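Local coordinates for long form salivary protein D7L1 (Aedes aegypti, PDB 3DXL) that binds and sequesters host biogenic amines and eicosanoids, among them serotonin, noradrenaline and cysteinyl leukotrienes, to modulate blood feeding by female mosquitoes, at residues Ser152-Cys157 with Lys195-Ile200. Numbering follows the deposited sequence.
Sequences SYFEFC and KGIRYI
Tyr153 lays one face of its ring on the backbone of Gly196, a CH-pi contact in which Gly196 CA stands 3.6 Å from the ring centroid and 21° off the ring normal. The closest approach, 3.4 Å from Tyr153 CE2 to Gly196 CA, lies toward the ring's rim. Glycine suits the place because a beta carbon here would run into the ring. Tyr153 CG is anti to the backbone N (chi1 -152°), which carries the ring across to Gly196, while Phe156, from the same helix, packs CD2 against the opposite face and so sandwiches the phenol.

The contact between apolar side chains is smaller. Phe154 CE2 meets Ile197 CG2 at 4.0 Å, the phenyl end leaning obliquely against one branch of the isoleucine. Branching lets Ile197 serve two neighbours, since its CD1 lies over the centre of the Tyr199 ring, 3.5 Å above the plane.

No hydrogen bond spans the two segments; the polar bonds shape each one separately. Ser152 is the N-cap of helix 153-161, its OG accepting from Glu155 N at 3.2 Å. Arg198 folds back over the end of helix 184-196, and its NH1 donates to Gly196 O at 2.8 Å. Gly196 O lies nearly in the guanidinium plane, whereas NH1 sits 39° out of the carbonyl plane. Glu7 forms a salt bridge with the same NH1, tying this turn to helix 6-20.

The contact joins the start of helix 153-161 to the end of helix 184-196 and the following turn in the C-terminal odorant-binding-protein-like domain, where the Cys157-Cys192 disulfide also links these helices. Helix 257-271 packs against both segments: Phe264 meets Phe154 edge-to-face and touches Ile197, and Phe154 touches the noradrenaline-binding Glu268, placing this packing beside the amine pocket.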
loop_
_atom_site.group_PDB
_atom_site.type_symbol
_atom_site.label_atom_id
_atom_site.label_comp_id
_atom_site.label_asym_id
_atom_site.label_seq_id
_atom_site.Cartn_x
_atom_site.Cartn_y
_atom_site.Cartn_z
ATOM N N SER A 152 -6.265 11.552 0.707
ATOM C CA SER A 152 -6.917 10.546 -0.125
ATOM C C SER A 152 -6.024 10.180 -1.304
ATOM O O SER A 152 -5.540 11.070 -2.013
ATOM C CB SER A 152 -8.212 11.121 -0.670
ATOM O OG SER A 152 -8.721 10.306 -1.712
ATOM N N TYR A 153 -5.800 8.889 -1.539
ATOM C CA TYR A 153 -4.989 8.515 -2.689
ATOM C C TYR A 153 -5.673 8.932 -3.995
ATOM O O TYR A 153 -5.025 9.327 -4.959
ATOM C CB TYR A 153 -4.626 7.018 -2.713
ATOM C CG TYR A 153 -3.321 6.790 -3.451
ATOM C CD1 TYR A 153 -2.133 6.598 -2.748
ATOM C CD2 TYR A 153 -3.257 6.828 -4.847
ATOM C CE1 TYR A 153 -0.925 6.437 -3.408
ATOM C CE2 TYR A 153 -2.066 6.674 -5.522
ATOM C CZ TYR A 153 -0.893 6.480 -4.796
ATOM O OH TYR A 153 0.307 6.332 -5.454
ATOM N N PHE A 154 -6.999 8.819 -4.023
ATOM C CA PHE A 154 -7.765 9.236 -5.198
ATOM C C PHE A 154 -7.536 10.722 -5.489
ATOM O O PHE A 154 -7.322 11.101 -6.641
ATOM C CB PHE A 154 -9.263 8.961 -5.003
ATOM C CG PHE A 154 -9.655 7.498 -5.072
ATOM C CD1 PHE A 154 -10.715 7.117 -5.892
ATOM C CD2 PHE A 154 -9.033 6.519 -4.303
ATOM C CE1 PHE A 154 -11.125 5.794 -5.970
ATOM C CE2 PHE A 154 -9.456 5.174 -4.381
ATOM C CZ PHE A 154 -10.505 4.819 -5.213
ATOM N N GLU A 155 -7.586 11.556 -4.454
ATOM C CA GLU A 155 -7.336 12.985 -4.625
ATOM C C GLU A 155 -5.930 13.276 -5.109
ATOM O O GLU A 155 -5.734 14.160 -5.936
ATOM C CB GLU A 155 -7.656 13.748 -3.354
ATOM C CG GLU A 155 -9.129 13.737 -3.071
ATOM C CD GLU A 155 -9.517 14.564 -1.878
ATOM O OE1 GLU A 155 -8.653 15.270 -1.306
ATOM O OE2 GLU A 155 -10.711 14.512 -1.521
ATOM N N PHE A 156 -4.942 12.543 -4.594
ATOM C CA PHE A 156 -3.573 12.677 -5.088
ATOM C C PHE A 156 -3.528 12.500 -6.612
ATOM O O PHE A 156 -2.941 13.323 -7.316
ATOM C CB PHE A 156 -2.641 11.680 -4.378
ATOM C CG PHE A 156 -1.376 11.374 -5.151
ATOM C CD1 PHE A 156 -0.368 12.329 -5.292
ATOM C CD2 PHE A 156 -1.217 10.142 -5.771
ATOM C CE1 PHE A 156 0.765 12.046 -6.048
ATOM C CE2 PHE A 156 -0.072 9.853 -6.513
ATOM C CZ PHE A 156 0.915 10.809 -6.651
ATOM N N CYS A 157 -4.149 11.433 -7.112
ATOM C CA CYS A 157 -4.150 11.163 -8.545
ATOM C C CYS A 157 -4.943 12.229 -9.305
ATOM O O CYS A 157 -4.478 12.756 -10.330
ATOM C CB CYS A 157 -4.720 9.778 -8.830
ATOM S SG CYS A 157 -3.718 8.424 -8.167
ATOM N N LYS A 195 -2.974 1.331 -9.027
ATOM C CA LYS A 195 -1.704 0.967 -8.402
ATOM C C LYS A 195 -1.627 1.503 -6.977
ATOM O O LYS A 195 -1.086 0.848 -6.085
ATOM C CB LYS A 195 -0.521 1.436 -9.248
ATOM C CG LYS A 195 -0.347 0.572 -10.472
ATOM C CD LYS A 195 0.757 1.067 -11.369
ATOM C CE LYS A 195 0.984 0.116 -12.524
ATOM N NZ LYS A 195 1.697 0.786 -13.635
ATOM N N GLY A 196 -2.193 2.683 -6.744
ATOM C CA GLY A 196 -2.165 3.292 -5.421
ATOM C C GLY A 196 -2.951 2.545 -4.369
ATOM O O GLY A 196 -2.638 2.616 -3.183
ATOM N N ILE A 197 -3.996 1.839 -4.790
ATOM C CA ILE A 197 -4.740 0.977 -3.873
ATOM C C ILE A 197 -4.393 -0.494 -4.056
ATOM O O ILE A 197 -5.045 -1.364 -3.484
ATOM C CB ILE A 197 -6.253 1.198 -3.964
ATOM C CG1 ILE A 197 -6.765 0.825 -5.383
ATOM C CG2 ILE A 197 -6.552 2.629 -3.516
ATOM C CD1 ILE A 197 -8.262 0.898 -5.580
ATOM N N ARG A 198 -3.361 -0.743 -4.862
ATOM C CA ARG A 198 -2.713 -2.058 -4.952
ATOM C C ARG A 198 -3.565 -3.134 -5.630
ATOM O O ARG A 198 -3.308 -4.324 -5.495
ATOM C CB ARG A 198 -2.194 -2.510 -3.569
ATOM C CG ARG A 198 -0.811 -1.957 -3.195
ATOM C CD ARG A 198 -0.811 -0.462 -2.877
ATOM N NE ARG A 198 0.508 -0.007 -2.436
ATOM C CZ ARG A 198 0.813 1.237 -2.094
ATOM N NH1 ARG A 198 -0.093 2.206 -2.138
ATOM N NH2 ARG A 198 2.052 1.529 -1.708
ATOM N N TYR A 199 -4.582 -2.711 -6.383
ATOM C CA TYR A 199 -5.336 -3.654 -7.224
ATOM C C TYR A 199 -4.476 -4.125 -8.392
ATOM O O TYR A 199 -4.682 -5.222 -8.901
ATOM C CB TYR A 199 -6.611 -3.025 -7.780
ATOM C CG TYR A 199 -7.723 -2.810 -6.794
ATOM C CD1 TYR A 199 -7.537 -2.959 -5.424
ATOM C CD2 TYR A 199 -8.974 -2.407 -7.248
ATOM C CE1 TYR A 199 -8.567 -2.730 -4.544
ATOM C CE2 TYR A 199 -10.001 -2.173 -6.386
ATOM C CZ TYR A 199 -9.810 -2.333 -5.035
ATOM O OH TYR A 199 -10.835 -2.078 -4.170
ATOM N N ILE A 200 -3.527 -3.277 -8.797
ATOM C CA ILE A 200 -2.553 -3.579 -9.839
ATOM C C ILE A 200 -1.171 -3.385 -9.233
ATOM O O ILE A 200 -0.926 -2.396 -8.543
ATOM C CB ILE A 200 -2.727 -2.640 -11.072
ATOM C CG1 ILE A 200 -4.136 -2.779 -11.676
ATOM C CG2 ILE A 200 -1.640 -2.873 -12.124
ATOM C CD1 ILE A 200 -4.409 -4.074 -12.438
#